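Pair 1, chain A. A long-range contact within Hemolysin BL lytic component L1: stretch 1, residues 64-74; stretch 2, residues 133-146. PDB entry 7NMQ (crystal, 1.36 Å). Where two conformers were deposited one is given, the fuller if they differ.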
# COMPACT_ATOMS: atom_id res chain seq x y z
N ILE A 64 -1.85 6.54 17.18
CA ILE A 64 -2.73 7.56 16.53
C ILE A 64 -2.45 7.56 15.03
O ILE A 64 -3.41 7.58 14.24
CB ILE A 64 -2.50 8.93 17.16
CG1 ILE A 64 -3.16 8.94 18.54
CG2 ILE A 64 -2.97 10.08 16.30
CD1 ILE A 64 -2.81 10.12 19.32
N ASN A 65 -1.19 7.58 14.63
CA ASN A 65 -0.87 7.63 13.18
C ASN A 65 -1.38 6.37 12.50
O ASN A 65 -1.83 6.41 11.32
CB ASN A 65 0.62 7.82 12.95
CG ASN A 65 1.11 9.21 13.26
OD1 ASN A 65 0.32 10.14 13.36
ND2 ASN A 65 2.40 9.30 13.45
N ALA A 66 -1.26 5.22 13.17
CA ALA A 66 -1.71 3.95 12.59
C ALA A 66 -3.21 4.02 12.38
O ALA A 66 -3.73 3.55 11.34
CB ALA A 66 -1.29 2.81 13.46
N ASN A 67 -3.95 4.52 13.37
CA ASN A 67 -5.42 4.62 13.23
C ASN A 67 -5.77 5.67 12.16
O ASN A 67 -6.77 5.48 11.47
CB ASN A 67 -6.08 4.92 14.57
CG ASN A 67 -6.22 3.66 15.39
OD1 ASN A 67 -6.90 2.73 14.98
ND2 ASN A 67 -5.47 3.58 16.48
N TYR A 68 -4.96 6.70 11.96
CA TYR A 68 -5.23 7.70 10.91
C TYR A 68 -5.10 6.98 9.56
O TYR A 68 -5.93 7.23 8.68
CB TYR A 68 -4.22 8.84 10.93
CG TYR A 68 -4.54 9.92 9.94
CD1 TYR A 68 -5.42 10.93 10.26
CD2 TYR A 68 -3.96 9.92 8.67
CE1 TYR A 68 -5.71 11.93 9.34
CE2 TYR A 68 -4.22 10.94 7.75
CZ TYR A 68 -5.11 11.93 8.09
OH TYR A 68 -5.39 12.93 7.21
N TRP A 69 -4.07 6.16 9.38
CA TRP A 69 -3.96 5.35 8.13
C TRP A 69 -5.27 4.60 7.95
O TRP A 69 -5.88 4.65 6.85
CB TRP A 69 -2.75 4.40 8.13
CG TRP A 69 -2.93 3.33 7.10
CD1 TRP A 69 -3.30 2.04 7.29
CD2 TRP A 69 -2.92 3.53 5.67
NE1 TRP A 69 -3.47 1.40 6.09
CE2 TRP A 69 -3.26 2.30 5.07
CE3 TRP A 69 -2.65 4.65 4.87
CZ2 TRP A 69 -3.30 2.13 3.69
CZ3 TRP A 69 -2.71 4.47 3.50
CH2 TRP A 69 -3.02 3.24 2.93
N LEU A 70 -5.67 3.82 8.94
CA LEU A 70 -6.78 2.87 8.75
C LEU A 70 -8.10 3.61 8.54
O LEU A 70 -8.92 3.12 7.73
CB LEU A 70 -6.90 1.92 9.94
CG LEU A 70 -5.73 0.95 10.19
CD1 LEU A 70 -5.83 0.32 11.59
CD2 LEU A 70 -5.66 -0.12 9.10
N ASP A 71 -8.32 4.73 9.19
CA ASP A 71 -9.66 5.33 9.26
C ASP A 71 -9.80 6.54 8.35
O ASP A 71 -10.94 6.87 8.02
CB ASP A 71 -10.03 5.71 10.68
CG ASP A 71 -10.07 4.54 11.65
OD1 ASP A 71 -10.25 3.39 11.19
OD2 ASP A 71 -9.94 4.79 12.85
N THR A 72 -8.70 7.20 7.99
CA THR A 72 -8.78 8.47 7.24
C THR A 72 -7.98 8.38 5.93
O THR A 72 -8.60 8.63 4.86
CB THR A 72 -8.36 9.65 8.11
OG1 THR A 72 -9.16 9.62 9.28
CG2 THR A 72 -8.49 10.98 7.39
N ALA A 73 -6.70 8.05 5.96
CA ALA A 73 -5.87 8.07 4.73
C ALA A 73 -6.26 6.95 3.78
O ALA A 73 -6.48 7.18 2.56
CB ALA A 73 -4.41 7.98 5.08
N LYS A 74 -6.43 5.75 4.31
CA LYS A 74 -6.75 4.61 3.43
C LYS A 74 -8.04 4.89 2.66
O LYS A 74 -8.08 4.61 1.45
CB LYS A 74 -6.81 3.28 4.19
CG LYS A 74 -7.17 2.10 3.29
CD LYS A 74 -6.94 0.78 3.93
CE LYS A 74 -7.79 0.65 5.18
NZ LYS A 74 -7.65 -0.72 5.70
N LYS A 133 -1.95 15.26 -1.62
CA LYS A 133 -1.61 16.31 -0.61
C LYS A 133 -1.85 15.73 0.79
O LYS A 133 -0.99 15.96 1.70
CB LYS A 133 -2.41 17.60 -0.85
CG LYS A 133 -2.22 18.72 0.17
CD LYS A 133 -0.81 18.93 0.74
CE LYS A 133 -0.63 20.18 1.58
NZ LYS A 133 -1.75 20.42 2.52
N MET A 134 -2.99 15.06 0.99
CA MET A 134 -3.32 14.40 2.28
C MET A 134 -2.20 13.42 2.64
O MET A 134 -1.73 13.42 3.81
CB MET A 134 -4.70 13.75 2.20
CG MET A 134 -5.16 12.98 3.38
SD MET A 134 -4.36 11.36 3.61
CE MET A 134 -4.97 10.54 2.16
N LEU A 135 -1.71 12.64 1.68
CA LEU A 135 -0.64 11.66 1.98
C LEU A 135 0.68 12.35 2.30
O LEU A 135 1.43 11.81 3.15
CB LEU A 135 -0.46 10.66 0.87
CG LEU A 135 -1.60 9.69 0.71
CD1 LEU A 135 -1.36 8.84 -0.53
CD2 LEU A 135 -1.78 8.81 1.94
N GLN A 136 0.98 13.45 1.64
CA GLN A 136 2.24 14.18 1.90
C GLN A 136 2.19 14.71 3.33
O GLN A 136 3.21 14.54 4.02
CB GLN A 136 2.47 15.28 0.87
CG GLN A 136 3.88 15.83 0.99
CD GLN A 136 4.89 14.71 0.90
OE1 GLN A 136 5.65 14.42 1.83
NE2 GLN A 136 4.91 14.06 -0.26
N ASP A 137 1.05 15.26 3.75
CA ASP A 137 0.87 15.77 5.13
C ASP A 137 1.11 14.60 6.11
O ASP A 137 1.81 14.75 7.13
CB ASP A 137 -0.50 16.41 5.35
CG ASP A 137 -0.75 17.72 4.61
OD1 ASP A 137 0.24 18.38 4.20
OD2 ASP A 137 -1.92 18.08 4.47
N PHE A 138 0.53 13.45 5.81
CA PHE A 138 0.61 12.28 6.69
C PHE A 138 2.04 11.78 6.71
O PHE A 138 2.57 11.42 7.77
CB PHE A 138 -0.34 11.22 6.18
CG PHE A 138 -0.40 9.99 7.04
CD1 PHE A 138 -0.48 10.07 8.43
CD2 PHE A 138 -0.44 8.75 6.45
CE1 PHE A 138 -0.52 8.92 9.20
CE2 PHE A 138 -0.56 7.60 7.21
CZ PHE A 138 -0.63 7.70 8.59
N LYS A 139 2.73 11.78 5.57
CA LYS A 139 4.14 11.37 5.50
C LYS A 139 4.96 12.26 6.44
O LYS A 139 5.85 11.76 7.16
CB LYS A 139 4.64 11.42 4.06
CG LYS A 139 5.80 10.51 3.78
CD LYS A 139 7.11 10.98 4.24
CE LYS A 139 7.47 12.37 3.77
NZ LYS A 139 7.57 12.41 2.30
N GLY A 140 4.68 13.55 6.44
CA GLY A 140 5.39 14.46 7.35
C GLY A 140 5.20 14.05 8.81
O GLY A 140 6.19 14.03 9.58
N LYS A 141 3.97 13.68 9.20
CA LYS A 141 3.68 13.23 10.59
C LYS A 141 4.38 11.90 10.87
O LYS A 141 4.96 11.76 11.96
CB LYS A 141 2.18 13.10 10.81
CG LYS A 141 1.40 14.40 10.73
CD LYS A 141 1.78 15.49 11.68
CE LYS A 141 0.98 16.77 11.49
NZ LYS A 141 -0.32 16.77 12.22
N LEU A 142 4.42 11.00 9.90
CA LEU A 142 5.10 9.70 10.10
C LEU A 142 6.59 9.93 10.26
O LEU A 142 7.23 9.26 11.09
CB LEU A 142 4.81 8.76 8.93
CG LEU A 142 3.38 8.28 8.82
CD1 LEU A 142 3.17 7.56 7.50
CD2 LEU A 142 2.97 7.34 9.96
N TYR A 143 7.17 10.80 9.45
CA TYR A 143 8.61 11.10 9.54
C TYR A 143 8.94 11.74 10.88
O TYR A 143 9.98 11.36 11.47
CB TYR A 143 9.02 12.00 8.38
CG TYR A 143 10.49 12.34 8.30
CD1 TYR A 143 11.45 11.35 8.28
CD2 TYR A 143 10.91 13.66 8.21
CE1 TYR A 143 12.80 11.67 8.17
CE2 TYR A 143 12.25 13.98 8.06
CZ TYR A 143 13.20 12.98 8.01
OH TYR A 143 14.54 13.29 7.82
N GLN A 144 8.10 12.64 11.37
CA GLN A 144 8.36 13.31 12.68
C GLN A 144 8.31 12.26 13.79
O GLN A 144 9.22 12.22 14.62
CB GLN A 144 7.31 14.37 12.92
CG GLN A 144 7.59 15.61 12.11
CD GLN A 144 8.94 16.18 12.46
OE1 GLN A 144 9.29 16.32 13.63
NE2 GLN A 144 9.74 16.49 11.45
N ASN A 145 7.32 11.38 13.75
CA ASN A 145 7.19 10.37 14.83
C ASN A 145 8.36 9.40 14.75
O ASN A 145 8.97 9.04 15.77
CB ASN A 145 5.85 9.64 14.71
CG ASN A 145 5.60 8.70 15.87
OD1 ASN A 145 5.76 9.02 17.04
ND2 ASN A 145 5.27 7.49 15.54
N SER A 146 8.76 8.99 13.54
CA SER A 146 9.89 8.07 13.32
C SER A 146 11.17 8.69 13.89
O SER A 146 11.92 8.01 14.58
CB SER A 146 10.05 7.66 11.87
OG SER A 146 11.15 6.80 11.73
O HOH W 1 3.66 12.30 14.20
O HOH W 2 -3.09 14.02 6.11

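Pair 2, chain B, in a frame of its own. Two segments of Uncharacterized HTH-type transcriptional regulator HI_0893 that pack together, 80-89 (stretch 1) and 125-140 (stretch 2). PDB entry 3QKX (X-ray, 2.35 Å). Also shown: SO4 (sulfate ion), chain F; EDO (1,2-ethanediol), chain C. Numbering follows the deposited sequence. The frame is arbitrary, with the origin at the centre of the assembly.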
# COMPACT_ATOMS: atom_id res chain seq x y z
N PRO B 80 17.35 -13.17 19.63
CA PRO B 80 16.70 -14.13 18.76
C PRO B 80 16.15 -13.51 17.49
O PRO B 80 15.83 -12.32 17.46
CB PRO B 80 15.54 -14.66 19.61
CG PRO B 80 15.82 -14.30 20.96
CD PRO B 80 16.67 -13.08 20.94
N PHE B 81 15.95 -14.34 16.47
CA PHE B 81 15.50 -13.86 15.18
C PHE B 81 14.14 -13.18 15.27
O PHE B 81 13.92 -12.16 14.59
CB PHE B 81 15.47 -15.00 14.14
CG PHE B 81 16.86 -15.48 13.73
CD1 PHE B 81 17.71 -14.65 13.00
CD2 PHE B 81 17.33 -16.72 14.11
CE1 PHE B 81 18.98 -15.05 12.62
CE2 PHE B 81 18.63 -17.14 13.74
CZ PHE B 81 19.44 -16.29 12.99
N PHE B 82 13.26 -13.70 16.14
CA PHE B 82 11.97 -13.04 16.40
C PHE B 82 12.15 -11.63 16.93
O PHE B 82 11.50 -10.71 16.47
CB PHE B 82 11.13 -13.84 17.41
CG PHE B 82 9.89 -13.14 17.82
CD1 PHE B 82 8.93 -12.82 16.88
CD2 PHE B 82 9.68 -12.76 19.14
CE1 PHE B 82 7.74 -12.13 17.26
CE2 PHE B 82 8.49 -12.06 19.52
CZ PHE B 82 7.54 -11.77 18.58
N GLU B 83 13.02 -11.46 17.91
CA GLU B 83 13.28 -10.13 18.46
C GLU B 83 13.92 -9.19 17.44
O GLU B 83 13.65 -7.98 17.46
CB GLU B 83 14.13 -10.19 19.73
CG GLU B 83 13.45 -10.91 20.92
CD GLU B 83 12.13 -10.24 21.39
OE1 GLU B 83 11.89 -9.03 21.09
OE2 GLU B 83 11.32 -10.94 22.06
N GLN B 84 14.74 -9.74 16.54
CA GLN B 84 15.28 -8.96 15.44
C GLN B 84 14.15 -8.53 14.53
O GLN B 84 14.12 -7.40 14.08
CB GLN B 84 16.32 -9.76 14.64
CG GLN B 84 17.60 -10.04 15.42
CD GLN B 84 18.53 -11.02 14.70
OE1 GLN B 84 18.47 -11.17 13.47
NE2 GLN B 84 19.39 -11.69 15.46
N TYR B 85 13.22 -9.43 14.26
CA TYR B 85 12.06 -9.10 13.45
C TYR B 85 11.15 -8.10 14.18
O TYR B 85 10.68 -7.17 13.57
CB TYR B 85 11.30 -10.37 13.07
CG TYR B 85 9.96 -10.07 12.42
CD1 TYR B 85 9.86 -9.84 11.07
CD2 TYR B 85 8.79 -10.09 13.17
CE1 TYR B 85 8.61 -9.56 10.47
CE2 TYR B 85 7.56 -9.82 12.58
CZ TYR B 85 7.48 -9.55 11.24
OH TYR B 85 6.25 -9.29 10.69
N ARG B 86 10.91 -8.33 15.46
CA ARG B 86 10.08 -7.44 16.26
C ARG B 86 10.66 -6.04 16.33
O ARG B 86 9.94 -5.07 16.19
CB ARG B 86 9.92 -8.01 17.66
CG ARG B 86 9.17 -7.14 18.65
CD ARG B 86 8.68 -7.97 19.80
NE ARG B 86 8.18 -7.14 20.87
CZ ARG B 86 8.89 -6.66 21.90
NH1 ARG B 86 10.20 -6.92 22.04
NH2 ARG B 86 8.28 -5.89 22.79
N GLN B 87 11.97 -5.93 16.50
CA GLN B 87 12.64 -4.61 16.45
C GLN B 87 12.39 -3.93 15.12
O GLN B 87 12.08 -2.75 15.08
CB GLN B 87 14.14 -4.77 16.65
CG GLN B 87 14.94 -3.45 16.75
CD GLN B 87 14.55 -2.66 17.97
OE1 GLN B 87 14.80 -3.09 19.08
NE2 GLN B 87 13.87 -1.55 17.77
N MSE B 88 12.55 -4.66 14.02
CA MSE B 88 12.35 -4.09 12.69
C MSE B 88 10.91 -3.65 12.50
O MSE B 88 10.66 -2.61 11.91
CB MSE B 88 12.75 -5.09 11.58
CG MSE B 88 14.24 -5.19 11.37
SE MSE B 88 14.67 -6.25 9.78
CE MSE B 88 14.12 -8.02 10.40
N TRP B 89 9.96 -4.43 13.00
CA TRP B 89 8.54 -4.05 12.93
C TRP B 89 8.31 -2.72 13.65
O TRP B 89 7.71 -1.81 13.11
CB TRP B 89 7.66 -5.14 13.56
CG TRP B 89 6.24 -5.06 13.12
CD1 TRP B 89 5.66 -5.80 12.14
CD2 TRP B 89 5.22 -4.21 13.64
NE1 TRP B 89 4.35 -5.45 12.00
CE2 TRP B 89 4.05 -4.46 12.90
CE3 TRP B 89 5.18 -3.24 14.65
CZ2 TRP B 89 2.87 -3.82 13.14
CZ3 TRP B 89 4.02 -2.59 14.87
CH2 TRP B 89 2.86 -2.88 14.13
N CYS B 125 20.69 -5.06 2.18
CA CYS B 125 19.52 -4.63 2.91
C CYS B 125 19.35 -5.51 4.14
O CYS B 125 19.47 -6.72 4.05
CB CYS B 125 18.28 -4.74 2.01
SG CYS B 125 16.75 -4.27 2.82
N ARG B 126 19.06 -4.90 5.29
CA ARG B 126 18.88 -5.64 6.54
C ARG B 126 17.83 -6.77 6.41
O ARG B 126 18.04 -7.86 6.93
CB ARG B 126 18.49 -4.67 7.68
CG ARG B 126 18.17 -5.30 9.05
CD ARG B 126 19.25 -6.28 9.53
NE ARG B 126 20.60 -5.70 9.49
CZ ARG B 126 21.74 -6.40 9.53
NH1 ARG B 126 21.74 -7.73 9.58
NH2 ARG B 126 22.93 -5.75 9.51
N TRP B 127 16.74 -6.51 5.69
CA TRP B 127 15.71 -7.52 5.48
C TRP B 127 16.27 -8.73 4.77
O TRP B 127 16.04 -9.87 5.21
CB TRP B 127 14.55 -6.98 4.66
CG TRP B 127 13.53 -8.04 4.41
CD1 TRP B 127 13.19 -8.60 3.21
CD2 TRP B 127 12.75 -8.71 5.40
NE1 TRP B 127 12.24 -9.58 3.39
CE2 TRP B 127 11.94 -9.65 4.73
CE3 TRP B 127 12.64 -8.61 6.78
CZ2 TRP B 127 11.06 -10.48 5.40
CZ3 TRP B 127 11.75 -9.44 7.45
CH2 TRP B 127 10.98 -10.36 6.76
N ASP B 128 16.96 -8.48 3.66
CA ASP B 128 17.56 -9.53 2.86
C ASP B 128 18.52 -10.35 3.70
O ASP B 128 18.46 -11.59 3.68
CB ASP B 128 18.29 -8.95 1.61
CG ASP B 128 17.31 -8.52 0.46
OD1 ASP B 128 16.08 -8.74 0.55
OD2 ASP B 128 17.80 -7.96 -0.54
N LEU B 129 19.39 -9.65 4.44
CA LEU B 129 20.40 -10.28 5.29
C LEU B 129 19.75 -11.11 6.38
O LEU B 129 20.19 -12.23 6.66
CB LEU B 129 21.31 -9.24 5.96
CG LEU B 129 22.32 -8.45 5.11
CD1 LEU B 129 23.21 -7.59 6.03
CD2 LEU B 129 23.17 -9.35 4.24
N PHE B 130 18.73 -10.54 7.00
CA PHE B 130 18.02 -11.23 8.06
C PHE B 130 17.39 -12.52 7.54
O PHE B 130 17.49 -13.56 8.18
CB PHE B 130 16.95 -10.32 8.64
CG PHE B 130 15.94 -11.03 9.50
CD1 PHE B 130 16.21 -11.29 10.83
CD2 PHE B 130 14.71 -11.43 8.98
CE1 PHE B 130 15.30 -11.95 11.64
CE2 PHE B 130 13.76 -12.08 9.79
CZ PHE B 130 14.06 -12.34 11.13
N CYS B 131 16.73 -12.44 6.38
CA CYS B 131 16.15 -13.61 5.73
C CYS B 131 17.18 -14.67 5.49
O CYS B 131 16.90 -15.83 5.73
CB CYS B 131 15.47 -13.23 4.42
SG CYS B 131 13.92 -12.34 4.67
N HIS B 132 18.38 -14.29 5.05
CA HIS B 132 19.43 -15.25 4.76
C HIS B 132 19.89 -15.98 6.03
O HIS B 132 20.00 -17.21 6.02
CB HIS B 132 20.62 -14.57 4.07
CG HIS B 132 21.68 -15.53 3.59
ND1 HIS B 132 21.39 -16.60 2.76
CD2 HIS B 132 23.02 -15.56 3.80
CE1 HIS B 132 22.51 -17.26 2.49
NE2 HIS B 132 23.51 -16.65 3.11
N GLN B 133 20.12 -15.23 7.11
CA GLN B 133 20.57 -15.83 8.38
C GLN B 133 19.48 -16.69 9.02
O GLN B 133 19.75 -17.82 9.46
CB GLN B 133 21.03 -14.74 9.38
CG GLN B 133 22.33 -14.01 9.02
CD GLN B 133 23.53 -14.96 8.83
OE1 GLN B 133 24.37 -14.74 7.95
NE2 GLN B 133 23.59 -16.03 9.63
N ALA B 134 18.25 -16.18 9.04
CA ALA B 134 17.13 -16.93 9.59
C ALA B 134 16.80 -18.18 8.74
O ALA B 134 16.42 -19.21 9.29
CB ALA B 134 15.90 -16.01 9.74
N GLN B 135 16.96 -18.09 7.42
CA GLN B 135 16.76 -19.27 6.54
C GLN B 135 17.85 -20.30 6.74
O GLN B 135 17.57 -21.47 6.85
CB GLN B 135 16.69 -18.89 5.06
CG GLN B 135 15.34 -18.36 4.63
CD GLN B 135 15.34 -17.79 3.22
OE1 GLN B 135 16.39 -17.40 2.68
NE2 GLN B 135 14.15 -17.77 2.60
N LYS B 136 19.09 -19.82 6.79
CA LYS B 136 20.28 -20.63 7.10
C LYS B 136 20.14 -21.36 8.43
O LYS B 136 20.54 -22.51 8.53
CB LYS B 136 21.53 -19.71 7.11
CG LYS B 136 22.88 -20.38 7.40
CD LYS B 136 24.05 -19.37 7.24
N ALA B 137 19.56 -20.71 9.44
CA ALA B 137 19.31 -21.33 10.76
C ALA B 137 18.15 -22.35 10.77
O ALA B 137 18.06 -23.19 11.65
CB ALA B 137 19.04 -20.25 11.79
N GLY B 138 17.25 -22.23 9.81
CA GLY B 138 16.14 -23.16 9.63
C GLY B 138 14.79 -22.64 10.10
O GLY B 138 13.89 -23.42 10.24
N LEU B 139 14.66 -21.33 10.29
CA LEU B 139 13.45 -20.74 10.95
C LEU B 139 12.32 -20.36 10.03
O LEU B 139 11.15 -20.39 10.47
CB LEU B 139 13.80 -19.47 11.71
CG LEU B 139 14.25 -19.69 13.13
CD1 LEU B 139 15.65 -20.31 13.10
CD2 LEU B 139 14.23 -18.40 13.86
N LEU B 140 12.65 -19.94 8.79
CA LEU B 140 11.73 -19.26 7.91
C LEU B 140 11.31 -20.12 6.73
O LEU B 140 12.03 -21.02 6.35
CB LEU B 140 12.39 -18.00 7.38
CG LEU B 140 12.57 -16.80 8.31
CD1 LEU B 140 12.82 -15.58 7.46
CD2 LEU B 140 11.38 -16.58 9.20
S SO4 F . 10.84 -4.98 25.03
O1 SO4 F . 12.11 -4.78 24.32
O2 SO4 F . 10.41 -6.38 24.96
O3 SO4 F . 9.83 -4.10 24.44
O4 SO4 F . 11.00 -4.64 26.44
C1 EDO C . 12.32 -6.75 -0.06
O1 EDO C . 11.36 -5.72 0.22
C2 EDO C . 12.77 -6.67 -1.52
O2 EDO C . 13.83 -7.61 -1.74

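In both pairs two helices pack side by side in nearly antiparallel fashion: the angle between their N-to-C directions is 166° in pair 1 and 161° in pair 2, with axes approaching to 10.8 Å and 11.3 Å. Fourteen central residues superpose with an RMSD of 0.5 Å. Buried surface is similar, 432 Å² against 480 Å², and no hydrogen bond crosses directly between the stretches in either pair.

The most faithful match is Phe A138 with Phe B130, whose side-chain centres fall 0.4 Å apart. Each ring is a knob in a hole of the opposing helix, with chi1 near t, and each meets a backbone carbonyl at its edge: Asn A65 O lies 3.2 Å from Phe A138 CZ, and Phe B81 O lies 3.3 Å from Phe B130 CE1. Trp A69 and Tyr B85 also match, and both use CB against this ring (Trp A69 CB to Phe A138 CZ and Tyr B85 CB to Phe B130 CZ, each 3.9 Å).

The ring faces are covered differently. In pair 1, Tyr A68 CD2 sits over a face of Phe A138, 3.5 Å from CD1, the two ring planes inclined at 43°. At the matched position Gln B84 places OE1 at the ring edge, 3.5 Å from Phe B130 CD1; the face is taken instead by selenomethionine Met B88, whose CE lies 3.6 Å from Phe B130 CG. Pair 1 has a wider pi-type turn at 69-73, and Ala A73 approaches the ring obliquely there, while Met A134, from the other helix, places SD 3.7 Å from Ala A73 CB.

The second knob is Asn A65 in pair 1 and Phe B81 in pair 2, both with chi1 m. Asn A65 fits among Phe A138, Lys A141, Leu A142 and Asn A145; its CB is 3.8 Å from Leu A142 CD2. Water 1 donates to Lys A141 O (2.6 Å from the water oxygen) and accepts a weak bond from Asn A65 ND2 (3.3 Å), giving the polar side chain an indirect link across the interface. Phe B81 fills the corresponding pocket with hydrocarbon. Smaller Ala B134, matching Leu A142, lies beneath its ring, with CA 4.0 Å from the centroid, and Ala B137 CB reaches Phe B81 CE2 at 3.7 Å. Beyond the helix, Gly B138, in a Schellman motif with positive phi, precedes Leu B139, whose CD2 approaches Phe B81 CD2 to 3.5 Å.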